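Local coordinates for protein rusticyanin (Thiobacillus ferrooxidans, PDB 2CAK) that carries electrons from cytochrome c552 to the A-type oxidase as a periplasmic blue copper protein with one copper ion, at residues 1-6 against 122-127; 93-98 against 141-146; 132-137 against 148-153. All coordinates share one frame; numbering follows the deposited sequence.

The three contacts run through a cupredoxin beta sandwich from one sheet to the copper loops. Interaction 1 ties the N-terminal segment to strand 119-126 of one sheet; interaction 3 is the hairpin of strands 131-136 and 148-153 in the other, with its centre about 16 Å away. Trp126 bridges the two, its ring packing on Tyr133, Ile151 and Val153. Interaction 2 joins two loops, its centre about 13 Å from that of interaction 3 and 22 Å from that of interaction 1. Segment 141-146 lies within the hairpin connection, between 132-137 and 148-153. Interactions 2 and 3 supply His142 and Cys137 to the copper site, completed by His84 and Met147.

Interaction 1. Residues 1-6 against 122-127; sequences ALDTTW and TNFTWH. Unlike the reference sequence in segment 122-127: Asn123 (reference Asp).
Trp6 and Thr122 bring the backbones nearest, CA to CA 5.0 Å, whereas at Asp3 and Phe124 the irregular N-terminal segment stands farther from the strand. Asp3 and Thr122 reach toward each other tip to tip. Thr122 OG1, anti to its backbone N (chi1 -166°), lies 2.7 Å from Asp3 OD2 and 2.6 Å from Thr5 O, two acceptors that compete for its one hydroxyl proton. The other carboxylate oxygen, Asp3 OD1, takes the Thr5 N-H at 3.1 Å on its anti side, nearly straight at 168° but tilted 31° out of the carboxylate plane, and so closes an Asx turn. The turn holds the carboxylate through OD1; at OD2 the threonine hydroxyl adds a second hold only when its proton points that way. The methyl of Thr122 goes to the indole: CG2 sits over one face of Trp6, 3.9 Å from the centroid of the six-membered ring, in a CH-pi contact. An alanine in place of Asp3 would probably leave Thr5 N without its turn acceptor and Thr122 OG1 with Thr5 O as its sole partner across this contact. The backbone of Asp3 also bonds to Gly107 and Gly109, and Trp6 packs on Phe75 of strand 70-77. The segment leads into strand 7-9, the outermost strand beside 119-126, and fastens the N-terminal extension to one sheet of the cupredoxin sandwich.

Interaction 2. Residues 93-98 against 141-146; sequences PPYAVM and GHAATG. With CU1 (copper (I) ion), chain B.
Tyr95 and Ala143 form the tight inner end of a contact between two loops at the copper-bearing end of the cupredoxin fold. One of them, 141-146, belongs to the loop that carries the ligand His142. CB of Tyr95 meets CB of Ala143 at 3.7 Å, with the methyl placed obliquely to the phenol ring. With CG anti to its carbonyl carbon (chi1 -61°), the ring turns inward to meet Phe148 edge to face, and its hydroxyl bonds to Lys91 O. Within its own loop, Pro93 CA lies 3.8 Å above the plane of the Tyr95 ring. Next to this pair, Tyr95 O rests 3.4 Å from Ala144 CB and also takes a CA-H...O contact from Ala144.

The outer side is looser and faces solvent. Val97 and Ala144 are exposed there, and their side chains come no nearer than 4.4 Å, CG2 to CB. A single backbone bond holds this side: Gly141 N donates to Val97 O over 2.9 Å, in the carbonyl plane and on a lone pair. Gly141 has a positive phi, at which a side chain would press against the carbonyl oxygen of the residue before it. Behind the contact, Thr145 OG1 turns back within its own loop, 2.7 Å from Gly141 O and 3.1 Å from His142 O, two acceptors within reach of its one proton. His142 points away from 93-98, its ring meeting Phe50 edge to face, and its ND1 binds the copper ion at 2.1 Å.

Interaction 3. Residues 132-137 against 148-153; sequences TYYYVC and FGKIIV. Unlike the reference sequence in segment 148-153: Ile152 (reference Val). With CU1 (copper (I) ion), chain B.
Tyr135 folds its ring over Gly149 at the heart of an antiparallel beta hairpin of the cupredoxin fold. CG of Tyr135 takes the crowded position between its backbone N and carbonyl carbon (chi1 56°), which lays the ring across the neighbouring strand. Gly149 CA lies over one face, 3.8 Å from the ring centroid, in a CH-pi contact. A CB on Gly149 would fall 2.4 Å from Tyr135 OH, a clash that the glycine avoids. At the edge of the same ring, CD1 meets Ile151 CG1 at 3.7 Å. Farther along this face, Tyr133 CE1 touches Val153 CG2 at 3.8 Å. On the reverse face Tyr134 and Lys150 lie side by side, pointing the same way, with CE1 of the ring 3.9 Å from CG of the lysine.

Two hydrogen-bonded pairs, Tyr133 with Ile151 and Tyr135 with Gly149, set the register; the Tyr133 N to Ile151 O bond spans 2.9 Å. Beyond the hairpin, Tyr135 OH bonds to Pro61 O and its ring meets Phe86, while Tyr133 OH bonds to Thr129 O. Strands 87-89 and 62-65 continue the sheet, flanking 131-136 and 148-153 respectively. Just past the end of strand 131-136, Cys137 extends SG anti to its backbone N (chi1 178°), and this sulfur binds the copper ion at 2.2 Å.

Interaction 1. Residues 1-6 against 122-127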
ATOM      1  N   ALA A   1       8.271   8.048 -13.643  1.00 58.77           N
ATOM      2  CA  ALA A   1       8.175   6.601 -13.741  1.00 38.83           C
ATOM      3  C   ALA A   1       7.374   6.069 -12.575  1.00 32.04           C
ATOM      4  O   ALA A   1       7.535   4.895 -12.279  1.00 38.43           O
ATOM      5  CB  ALA A   1       9.557   5.957 -13.745  1.00 50.90           C
ATOM      6  N   LEU A   2       6.500   6.775 -11.900  1.00 27.26           N
ATOM      7  CA  LEU A   2       5.573   6.069 -11.012  1.00 21.21           C
ATOM      8  C   LEU A   2       4.399   5.508 -11.815  1.00 20.02           C
ATOM      9  O   LEU A   2       4.136   5.917 -12.933  1.00 24.43           O
ATOM     10  CB  LEU A   2       5.065   7.037  -9.953  1.00 21.46           C
ATOM     11  CG  LEU A   2       6.129   7.596  -9.002  1.00 24.92           C
ATOM     12  CD1 LEU A   2       5.532   8.776  -8.256  1.00 28.24           C
ATOM     13  CD2 LEU A   2       6.647   6.514  -8.051  1.00 28.68           C
ATOM     14  N   ASP A   3       3.682   4.542 -11.223  1.00 15.47           N
ATOM     15  CA  ASP A   3       2.485   3.999 -11.831  1.00 15.17           C
ATOM     16  C   ASP A   3       1.338   4.986 -11.652  1.00 15.61           C
ATOM     17  O   ASP A   3       0.936   5.302 -10.521  1.00 16.11           O
ATOM     18  CB  ASP A   3       2.149   2.649 -11.146  1.00 15.63           C
ATOM     19  CG  ASP A   3       0.779   2.115 -11.493  1.00 15.89           C
ATOM     20  OD1 ASP A   3       0.142   2.503 -12.462  1.00 17.13           O
ATOM     21  OD2 ASP A   3       0.353   1.252 -10.668  1.00 17.54           O
ATOM     22  N   THR A   4       0.826   5.476 -12.781  1.00 16.42           N
ATOM     23  CA  THR A   4      -0.195   6.490 -12.777  1.00 17.32           C
ATOM     24  C   THR A   4      -1.396   6.029 -13.635  1.00 16.93           C
ATOM     25  O   THR A   4      -2.175   6.832 -14.111  1.00 22.51           O
ATOM     26  CB  THR A   4       0.327   7.845 -13.319  1.00 21.38           C
ATOM     27  OG1 THR A   4       0.668   7.672 -14.706  1.00 31.57           O
ATOM     28  CG2 THR A   4       1.639   8.256 -12.701  1.00 36.87           C
ATOM     29  N   THR A   5      -1.559   4.714 -13.758  1.00 17.29           N
ATOM     30  CA  THR A   5      -2.681   4.157 -14.519  1.00 20.30           C
ATOM     31  C   THR A   5      -3.709   3.534 -13.599  1.00 17.24           C
ATOM     32  O   THR A   5      -3.393   2.604 -12.893  1.00 21.29           O
ATOM     33  CB  THR A   5      -2.181   3.074 -15.504  1.00 24.81           C
ATOM     34  OG1 THR A   5      -1.261   3.657 -16.420  1.00 36.57           O
ATOM     35  CG2 THR A   5      -3.384   2.644 -16.277  1.00 32.43           C
ATOM     36  N   TRP A   6      -4.926   4.029 -13.619  1.00 14.89           N
ATOM     37  CA  TRP A   6      -5.976   3.685 -12.658  1.00 13.53           C
ATOM     38  C   TRP A   6      -7.177   3.089 -13.396  1.00 14.73           C
ATOM     39  O   TRP A   6      -7.513   3.523 -14.495  1.00 19.58           O
ATOM     40  CB  TRP A   6      -6.370   4.917 -11.830  1.00 14.46           C
ATOM     41  CG  TRP A   6      -5.195   5.526 -11.121  1.00 13.70           C
ATOM     42  CD1 TRP A   6      -4.375   6.516 -11.598  1.00 14.61           C
ATOM     43  CD2 TRP A   6      -4.674   5.177  -9.827  1.00 12.81           C
ATOM     44  NE1 TRP A   6      -3.398   6.789 -10.691  1.00 15.17           N
ATOM     45  CE2 TRP A   6      -3.573   5.985  -9.578  1.00 12.50           C
ATOM     46  CE3 TRP A   6      -5.072   4.303  -8.844  1.00 13.52           C
ATOM     47  CZ2 TRP A   6      -2.826   5.930  -8.425  1.00 12.84           C
ATOM     48  CZ3 TRP A   6      -4.338   4.213  -7.672  1.00 14.35           C
ATOM     49  CH2 TRP A   6      -3.215   5.042  -7.472  1.00 13.86           C
ATOM     50  N   THR A 122      -5.093   0.375  -8.788  1.00 10.38           N
ATOM     51  CA  THR A 122      -4.049   0.064  -9.725  1.00  9.88           C
ATOM     52  C   THR A 122      -3.259  -1.157  -9.255  1.00 10.19           C
ATOM     53  O   THR A 122      -3.324  -1.556  -8.084  1.00 12.19           O
ATOM     54  CB  THR A 122      -3.130   1.293  -9.917  1.00 11.57           C
ATOM     55  OG1 THR A 122      -2.312   1.055 -11.096  1.00 14.06           O
ATOM     56  CG2 THR A 122      -2.279   1.569  -8.724  1.00 14.02           C
ATOM     57  N   ASN A 123      -2.529  -1.714 -10.228  1.00 10.74           N
ATOM     58  CA  ASN A 123      -1.655  -2.848  -9.972  1.00 11.27           C
ATOM     59  C   ASN A 123      -0.252  -2.505 -10.461  1.00 11.89           C
ATOM     60  O   ASN A 123      -0.083  -1.903 -11.541  1.00 14.36           O
ATOM     61  CB  ASN A 123      -2.122  -4.058 -10.777  1.00 14.16           C
ATOM     62  CG  ASN A 123      -3.417  -4.608 -10.262  1.00 18.51           C
ATOM     63  OD1 ASN A 123      -4.460  -4.470 -10.912  1.00 32.80           O
ATOM     64  ND2 ASN A 123      -3.291  -5.334  -9.208  1.00 25.62           N
ATOM     65  N   PHE A 124       0.753  -2.931  -9.706  1.00 11.43           N
ATOM     66  CA  PHE A 124       2.144  -2.813 -10.180  1.00 11.47           C
ATOM     67  C   PHE A 124       2.924  -4.013  -9.635  1.00 11.23           C
ATOM     68  O   PHE A 124       2.536  -4.672  -8.682  1.00 13.18           O
ATOM     69  CB  PHE A 124       2.809  -1.474  -9.834  1.00 13.32           C
ATOM     70  CG  PHE A 124       2.998  -1.213  -8.345  1.00 12.74           C
ATOM     71  CD1 PHE A 124       4.152  -1.610  -7.674  1.00 14.37           C
ATOM     72  CD2 PHE A 124       2.034  -0.553  -7.600  1.00 15.25           C
ATOM     73  CE1 PHE A 124       4.322  -1.394  -6.322  1.00 15.08           C
ATOM     74  CE2 PHE A 124       2.237  -0.293  -6.256  1.00 16.78           C
ATOM     75  CZ  PHE A 124       3.381  -0.703  -5.595  1.00 15.61           C
ATOM     76  N   THR A 125       4.052  -4.301 -10.286  1.00 11.87           N
ATOM     77  CA  THR A 125       4.914  -5.397  -9.897  1.00 11.53           C
ATOM     78  C   THR A 125       6.218  -4.879  -9.311  1.00 11.68           C
ATOM     79  O   THR A 125       6.663  -3.742  -9.615  1.00 14.57           O
ATOM     80  CB  THR A 125       5.154  -6.339 -11.097  1.00 17.59           C
ATOM     81  OG1 THR A 125       5.751  -7.545 -10.618  1.00 29.65           O
ATOM     82  CG2 THR A 125       6.157  -5.769 -12.035  1.00 25.37           C
ATOM     83  N   TRP A 126       6.827  -5.633  -8.433  1.00 10.86           N
ATOM     84  CA  TRP A 126       8.039  -5.231  -7.737  1.00 10.72           C
ATOM     85  C   TRP A 126       8.913  -6.453  -7.539  1.00 11.24           C
ATOM     86  O   TRP A 126       8.408  -7.515  -7.133  1.00 12.79           O
ATOM     87  CB  TRP A 126       7.636  -4.631  -6.389  1.00 11.67           C
ATOM     88  CG  TRP A 126       8.735  -4.113  -5.527  1.00 12.06           C
ATOM     89  CD1 TRP A 126       9.887  -3.484  -5.878  1.00 13.59           C
ATOM     90  CD2 TRP A 126       8.752  -4.207  -4.084  1.00 11.82           C
ATOM     91  NE1 TRP A 126      10.617  -3.177  -4.762  1.00 14.96           N
ATOM     92  CE2 TRP A 126       9.936  -3.616  -3.631  1.00 13.90           C
ATOM     93  CE3 TRP A 126       7.897  -4.725  -3.110  1.00 14.04           C
ATOM     94  CZ2 TRP A 126      10.295  -3.523  -2.277  1.00 14.55           C
ATOM     95  CZ3 TRP A 126       8.234  -4.650  -1.757  1.00 15.59           C
ATOM     96  CH2 TRP A 126       9.426  -4.052  -1.357  1.00 17.41           C
ATOM     97  N   HIS A 127      10.207  -6.334  -7.812  1.00 11.45           N
ATOM     98  CA  HIS A 127      11.181  -7.390  -7.627  1.00 12.96           C
ATOM     99  C   HIS A 127      12.275  -6.903  -6.685  1.00 14.21           C
ATOM    100  O   HIS A 127      13.333  -6.462  -7.135  1.00 18.23           O
ATOM    101  CB  HIS A 127      11.809  -7.789  -8.961  1.00 14.99           C
ATOM    102  CG  HIS A 127      10.898  -8.454  -9.930  1.00 15.71           C
ATOM    103  ND1 HIS A 127      10.789  -9.820  -9.976  1.00 19.51           N
ATOM    104  CD2 HIS A 127      10.044  -7.984 -10.862  1.00 17.59           C
ATOM    105  CE1 HIS A 127       9.910 -10.188 -10.914  1.00 21.22           C
ATOM    106  NE2 HIS A 127       9.449  -9.095 -11.460  1.00 19.95           N
TER

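Interaction 2. Residues 93-98 against 141-146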
ATOM      1  N   PRO A  93      11.351   6.327   8.894  1.00 21.65           N
ATOM      2  CA  PRO A  93      10.646   7.269   9.782  1.00 20.72           C
ATOM      3  C   PRO A  93      11.577   7.835  10.826  1.00 22.44           C
ATOM      4  O   PRO A  93      12.606   7.227  11.129  1.00 27.18           O
ATOM      5  CB  PRO A  93       9.518   6.464  10.415  1.00 24.25           C
ATOM      6  CG  PRO A  93       9.939   5.061  10.319  1.00 25.64           C
ATOM      7  CD  PRO A  93      10.903   4.950   9.155  1.00 23.90           C
ATOM      8  N   PRO A  94      11.268   8.953  11.421  1.00 23.33           N
ATOM      9  CA  PRO A  94      10.060   9.732  11.160  1.00 23.47           C
ATOM     10  C   PRO A  94      10.146  10.528   9.865  1.00 20.35           C
ATOM     11  O   PRO A  94      11.177  11.047   9.464  1.00 25.82           O
ATOM     12  CB  PRO A  94       9.998  10.701  12.348  1.00 28.69           C
ATOM     13  CG  PRO A  94      11.379  10.740  12.904  1.00 33.29           C
ATOM     14  CD  PRO A  94      12.136   9.525  12.477  1.00 30.20           C
ATOM     15  N   TYR A  95       8.968  10.662   9.249  1.00 18.82           N
ATOM     16  CA  TYR A  95       8.803  11.425   8.027  1.00 18.50           C
ATOM     17  C   TYR A  95       8.409  12.864   8.306  1.00 17.61           C
ATOM     18  O   TYR A  95       7.537  13.159   9.123  1.00 20.89           O
ATOM     19  CB  TYR A  95       7.767  10.730   7.097  1.00 18.26           C
ATOM     20  CG  TYR A  95       8.246   9.342   6.715  1.00 16.89           C
ATOM     21  CD1 TYR A  95       9.308   9.165   5.834  1.00 18.56           C
ATOM     22  CD2 TYR A  95       7.675   8.233   7.271  1.00 16.85           C
ATOM     23  CE1 TYR A  95       9.757   7.884   5.506  1.00 19.54           C
ATOM     24  CE2 TYR A  95       8.061   6.946   6.977  1.00 17.86           C
ATOM     25  CZ  TYR A  95       9.097   6.809   6.090  1.00 19.24           C
ATOM     26  OH  TYR A  95       9.443   5.518   5.853  1.00 31.79           O
ATOM     27  N   ALA A  96       9.001  13.801   7.572  1.00 18.90           N
ATOM     28  CA  ALA A  96       8.589  15.192   7.586  1.00 17.91           C
ATOM     29  C   ALA A  96       7.235  15.404   6.923  1.00 15.98           C
ATOM     30  O   ALA A  96       6.655  14.509   6.302  1.00 16.72           O
ATOM     31  CB  ALA A  96       9.680  15.998   6.872  1.00 22.38           C
ATOM     32  N   VAL A  97       6.684  16.603   7.069  1.00 17.00           N
ATOM     33  CA  VAL A  97       5.392  16.933   6.460  1.00 16.52           C
ATOM     34  C   VAL A  97       5.464  16.799   4.948  1.00 15.82           C
ATOM     35  O   VAL A  97       4.527  16.319   4.334  1.00 16.97           O
ATOM     36  CB  VAL A  97       4.880  18.289   6.960  1.00 19.53           C
ATOM     37  CG1 VAL A  97       3.696  18.805   6.145  1.00 27.52           C
ATOM     38  CG2 VAL A  97       4.490  18.178   8.423  1.00 27.94           C
ATOM     39  N   MET A  98       6.570  17.223   4.346  1.00 17.14           N
ATOM     40  CA  MET A  98       6.894  16.966   2.963  1.00 17.66           C
ATOM     41  C   MET A  98       8.049  15.981   2.930  1.00 18.15           C
ATOM     42  O   MET A  98       9.180  16.420   2.994  1.00 21.85           O
ATOM     43  CB  MET A  98       7.294  18.289   2.286  1.00 23.12           C
ATOM     44  CG  MET A  98       6.156  19.298   2.327  1.00 25.35           C
ATOM     45  SD  MET A  98       5.459  19.475   0.742  1.00 37.89           S
ATOM     46  CE  MET A  98       4.282  20.746   0.725  1.00 33.39           C
ATOM     47  N   GLY A 141       1.739  15.752   5.094  1.00 15.61           N
ATOM     48  CA  GLY A 141       1.273  15.494   6.424  1.00 16.73           C
ATOM     49  C   GLY A 141       0.905  14.069   6.733  1.00 15.00           C
ATOM     50  O   GLY A 141       0.841  13.698   7.900  1.00 17.62           O
ATOM     51  N   HIS A 142       0.590  13.231   5.730  1.00 14.24           N
ATOM     52  CA  HIS A 142       0.008  11.944   6.047  1.00 13.42           C
ATOM     53  C   HIS A 142       1.039  10.974   6.636  1.00 13.53           C
ATOM     54  O   HIS A 142       0.719  10.338   7.654  1.00 15.27           O
ATOM     55  CB  HIS A 142      -0.670  11.346   4.805  1.00 13.24           C
ATOM     56  CG  HIS A 142      -1.976  12.007   4.470  1.00 13.31           C
ATOM     57  ND1 HIS A 142      -2.859  11.453   3.565  1.00 13.01           N
ATOM     58  CD2 HIS A 142      -2.507  13.172   4.942  1.00 16.32           C
ATOM     59  CE1 HIS A 142      -3.892  12.299   3.514  1.00 14.75           C
ATOM     60  NE2 HIS A 142      -3.715  13.344   4.331  1.00 16.44           N
ATOM     61  N   ALA A 143       2.204  10.832   6.014  1.00 13.75           N
ATOM     62  CA  ALA A 143       3.246  10.010   6.612  1.00 14.04           C
ATOM     63  C   ALA A 143       3.667  10.470   8.013  1.00 14.82           C
ATOM     64  O   ALA A 143       3.953   9.628   8.872  1.00 16.01           O
ATOM     65  CB  ALA A 143       4.435   9.864   5.658  1.00 15.03           C
ATOM     66  N   ALA A 144       3.739  11.775   8.167  1.00 15.56           N
ATOM     67  CA  ALA A 144       4.111  12.356   9.457  1.00 16.32           C
ATOM     68  C   ALA A 144       3.129  12.011  10.558  1.00 17.93           C
ATOM     69  O   ALA A 144       3.475  11.995  11.744  1.00 24.30           O
ATOM     70  CB  ALA A 144       4.243  13.862   9.314  1.00 18.74           C
ATOM     71  N   THR A 145       1.883  11.778  10.170  1.00 16.76           N
ATOM     72  CA  THR A 145       0.855  11.480  11.122  1.00 18.08           C
ATOM     73  C   THR A 145       0.515  10.005  11.143  1.00 19.17           C
ATOM     74  O   THR A 145      -0.536   9.662  11.714  1.00 25.76           O
ATOM     75  CB  THR A 145      -0.380  12.374  10.844  1.00 24.67           C
ATOM     76  OG1 THR A 145      -0.811  12.272   9.504  1.00 34.19           O
ATOM     77  CG2 THR A 145       0.048  13.825  10.955  1.00 30.48           C
ATOM     78  N   GLY A 146       1.329   9.117  10.559  1.00 17.11           N
ATOM     79  CA  GLY A 146       1.211   7.687  10.736  1.00 16.83           C
ATOM     80  C   GLY A 146       0.832   6.844   9.538  1.00 14.71           C
ATOM     81  O   GLY A 146       0.734   5.626   9.710  1.00 17.39           O
TER
HETATM   82 CU   CU1 B 156      -2.549   9.816   2.323  1.00 13.41          CU

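Interaction 3. Residues 132-137 against 148-153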
ATOM      1  N   THR A 132      15.308  -3.750   4.201  1.00 13.38           N
ATOM      2  CA  THR A 132      14.158  -3.082   4.820  1.00 13.51           C
ATOM      3  C   THR A 132      13.684  -1.940   3.953  1.00 13.28           C
ATOM      4  O   THR A 132      14.500  -1.143   3.479  1.00 15.71           O
ATOM      5  CB  THR A 132      14.517  -2.622   6.238  1.00 15.88           C
ATOM      6  OG1 THR A 132      14.890  -3.806   6.991  1.00 20.49           O
ATOM      7  CG2 THR A 132      13.316  -1.966   6.868  1.00 21.71           C
ATOM      8  N   TYR A 133      12.369  -1.864   3.775  1.00 12.37           N
ATOM      9  CA  TYR A 133      11.682  -0.817   3.022  1.00 12.93           C
ATOM     10  C   TYR A 133      10.510  -0.291   3.856  1.00 12.25           C
ATOM     11  O   TYR A 133      10.099  -0.903   4.861  1.00 13.14           O
ATOM     12  CB  TYR A 133      11.196  -1.334   1.668  1.00 13.30           C
ATOM     13  CG  TYR A 133      12.231  -2.010   0.792  1.00 13.56           C
ATOM     14  CD1 TYR A 133      12.668  -3.307   1.041  1.00 14.48           C
ATOM     15  CD2 TYR A 133      12.772  -1.371  -0.322  1.00 15.32           C
ATOM     16  CE1 TYR A 133      13.607  -3.899   0.231  1.00 15.23           C
ATOM     17  CE2 TYR A 133      13.705  -1.970  -1.145  1.00 16.36           C
ATOM     18  CZ  TYR A 133      14.126  -3.256  -0.869  1.00 15.07           C
ATOM     19  OH  TYR A 133      15.056  -3.821  -1.703  1.00 19.37           O
ATOM     20  N   TYR A 134       9.952   0.831   3.410  1.00 12.47           N
ATOM     21  CA  TYR A 134       8.761   1.391   3.996  1.00 12.44           C
ATOM     22  C   TYR A 134       7.772   1.741   2.875  1.00 11.25           C
ATOM     23  O   TYR A 134       8.216   2.178   1.818  1.00 13.25           O
ATOM     24  CB  TYR A 134       9.071   2.668   4.795  1.00 13.83           C
ATOM     25  CG  TYR A 134       9.901   2.319   6.019  1.00 17.41           C
ATOM     26  CD1 TYR A 134       9.318   2.036   7.251  1.00 19.58           C
ATOM     27  CD2 TYR A 134      11.297   2.216   5.929  1.00 19.75           C
ATOM     28  CE1 TYR A 134      10.106   1.704   8.332  1.00 23.18           C
ATOM     29  CE2 TYR A 134      12.055   1.853   7.009  1.00 24.44           C
ATOM     30  CZ  TYR A 134      11.466   1.612   8.218  1.00 25.08           C
ATOM     31  OH  TYR A 134      12.250   1.240   9.301  1.00 33.39           O
ATOM     32  N   TYR A 135       6.492   1.554   3.130  1.00 11.45           N
ATOM     33  CA  TYR A 135       5.450   2.035   2.224  1.00 10.55           C
ATOM     34  C   TYR A 135       4.821   3.274   2.885  1.00 10.77           C
ATOM     35  O   TYR A 135       4.535   3.254   4.075  1.00 12.87           O
ATOM     36  CB  TYR A 135       4.410   0.962   1.879  1.00 11.18           C
ATOM     37  CG  TYR A 135       3.672   0.269   3.006  1.00 10.90           C
ATOM     38  CD1 TYR A 135       4.206  -0.815   3.695  1.00 11.70           C
ATOM     39  CD2 TYR A 135       2.422   0.698   3.401  1.00 12.32           C
ATOM     40  CE1 TYR A 135       3.536  -1.437   4.727  1.00 11.79           C
ATOM     41  CE2 TYR A 135       1.731   0.065   4.415  1.00 13.50           C
ATOM     42  CZ  TYR A 135       2.286  -0.989   5.071  1.00 11.93           C
ATOM     43  OH  TYR A 135       1.578  -1.589   6.103  1.00 14.56           O
ATOM     44  N   VAL A 136       4.659   4.340   2.079  1.00 10.85           N
ATOM     45  CA  VAL A 136       4.266   5.644   2.562  1.00 11.14           C
ATOM     46  C   VAL A 136       3.256   6.259   1.625  1.00 10.25           C
ATOM     47  O   VAL A 136       3.244   5.956   0.426  1.00 12.32           O
ATOM     48  CB  VAL A 136       5.474   6.596   2.780  0.70 14.07           C
ATOM     49  CG1 VAL A 136       6.600   5.952   3.552  0.70 19.09           C
ATOM     50  CG2 VAL A 136       6.018   7.146   1.464  0.70 16.17           C
ATOM     51  N   CYS A 137       2.461   7.181   2.112  1.00 10.06           N
ATOM     52  CA  CYS A 137       1.664   8.092   1.326  1.00 10.29           C
ATOM     53  C   CYS A 137       2.408   9.451   1.219  1.00 11.22           C
ATOM     54  O   CYS A 137       2.984   9.895   2.227  1.00 12.79           O
ATOM     55  CB  CYS A 137       0.300   8.324   1.942  1.00 11.08           C
ATOM     56  SG  CYS A 137      -0.744   9.520   1.039  1.00 11.51           S
ATOM     57  N   PHE A 148       2.064   5.009   7.118  1.00 12.17           N
ATOM     58  CA  PHE A 148       3.222   4.276   6.609  1.00 11.45           C
ATOM     59  C   PHE A 148       3.248   2.932   7.347  1.00 11.48           C
ATOM     60  O   PHE A 148       2.721   2.770   8.450  1.00 13.30           O
ATOM     61  CB  PHE A 148       4.540   5.032   6.813  1.00 12.95           C
ATOM     62  CG  PHE A 148       4.997   5.168   8.240  1.00 14.52           C
ATOM     63  CD1 PHE A 148       4.595   6.251   9.004  1.00 17.83           C
ATOM     64  CD2 PHE A 148       5.821   4.241   8.847  1.00 17.24           C
ATOM     65  CE1 PHE A 148       5.002   6.377  10.328  1.00 20.53           C
ATOM     66  CE2 PHE A 148       6.230   4.327  10.154  1.00 20.89           C
ATOM     67  CZ  PHE A 148       5.828   5.415  10.904  1.00 22.46           C
ATOM     68  N   GLY A 149       4.002   1.996   6.736  1.00 12.35           N
ATOM     69  CA  GLY A 149       4.348   0.762   7.349  1.00 12.63           C
ATOM     70  C   GLY A 149       5.665   0.220   6.869  1.00 11.40           C
ATOM     71  O   GLY A 149       6.263   0.787   5.953  1.00 14.21           O
ATOM     72  N   LYS A 150       6.118  -0.880   7.452  1.00 12.59           N
ATOM     73  CA  LYS A 150       7.440  -1.450   7.149  1.00 12.16           C
ATOM     74  C   LYS A 150       7.318  -2.710   6.310  1.00 11.99           C
ATOM     75  O   LYS A 150       6.348  -3.466   6.458  1.00 12.97           O
ATOM     76  CB  LYS A 150       8.110  -1.749   8.499  1.00 14.65           C
ATOM     77  CG  LYS A 150       9.556  -2.151   8.427  1.00 17.31           C
ATOM     78  CD  LYS A 150      10.195  -2.240   9.799  1.00 23.63           C
ATOM     79  CE  LYS A 150       9.730  -3.330  10.689  1.00 30.59           C
ATOM     80  NZ  LYS A 150      10.696  -3.233  11.876  1.00 40.24           N
ATOM     81  N   ILE A 151       8.300  -2.979   5.487  1.00 11.42           N
ATOM     82  CA  ILE A 151       8.445  -4.198   4.691  1.00 11.12           C
ATOM     83  C   ILE A 151       9.827  -4.781   4.933  1.00 12.14           C
ATOM     84  O   ILE A 151      10.839  -4.066   4.821  1.00 15.48           O
ATOM     85  CB  ILE A 151       8.282  -3.901   3.189  1.00 12.43           C
ATOM     86  CG1 ILE A 151       6.988  -3.161   2.918  1.00 13.64           C
ATOM     87  CG2 ILE A 151       8.409  -5.180   2.404  1.00 15.07           C
ATOM     88  CD1 ILE A 151       6.897  -2.686   1.487  1.00 16.81           C
ATOM     89  N   ILE A 152       9.851  -6.047   5.315  1.00 13.02           N
ATOM     90  CA  ILE A 152      11.144  -6.769   5.461  1.00 13.59           C
ATOM     91  C   ILE A 152      11.216  -7.826   4.364  1.00 13.38           C
ATOM     92  O   ILE A 152      10.343  -8.671   4.258  1.00 15.57           O
ATOM     93  CB  ILE A 152      11.243  -7.397   6.848  1.00 16.85           C
ATOM     94  CG1 ILE A 152      11.140  -6.386   7.987  1.00 21.24           C
ATOM     95  CG2 ILE A 152      12.532  -8.251   6.975  1.00 21.11           C
ATOM     96  CD1 ILE A 152      11.113  -6.908   9.367  1.00 33.52           C
ATOM     97  N   VAL A 153      12.236  -7.701   3.508  1.00 14.35           N
ATOM     98  CA  VAL A 153      12.473  -8.683   2.441  1.00 14.60           C
ATOM     99  C   VAL A 153      13.692  -9.511   2.825  1.00 14.48           C
ATOM    100  O   VAL A 153      14.771  -8.990   3.064  1.00 18.56           O
ATOM    101  CB  VAL A 153      12.693  -7.999   1.102  1.00 14.84           C
ATOM    102  CG1 VAL A 153      13.019  -9.076   0.020  1.00 17.70           C
ATOM    103  CG2 VAL A 153      11.519  -7.079   0.719  1.00 15.94           C
TER
HETATM  104 CU   CU1 B 156      -2.549   9.816   2.323  1.00 13.41          CU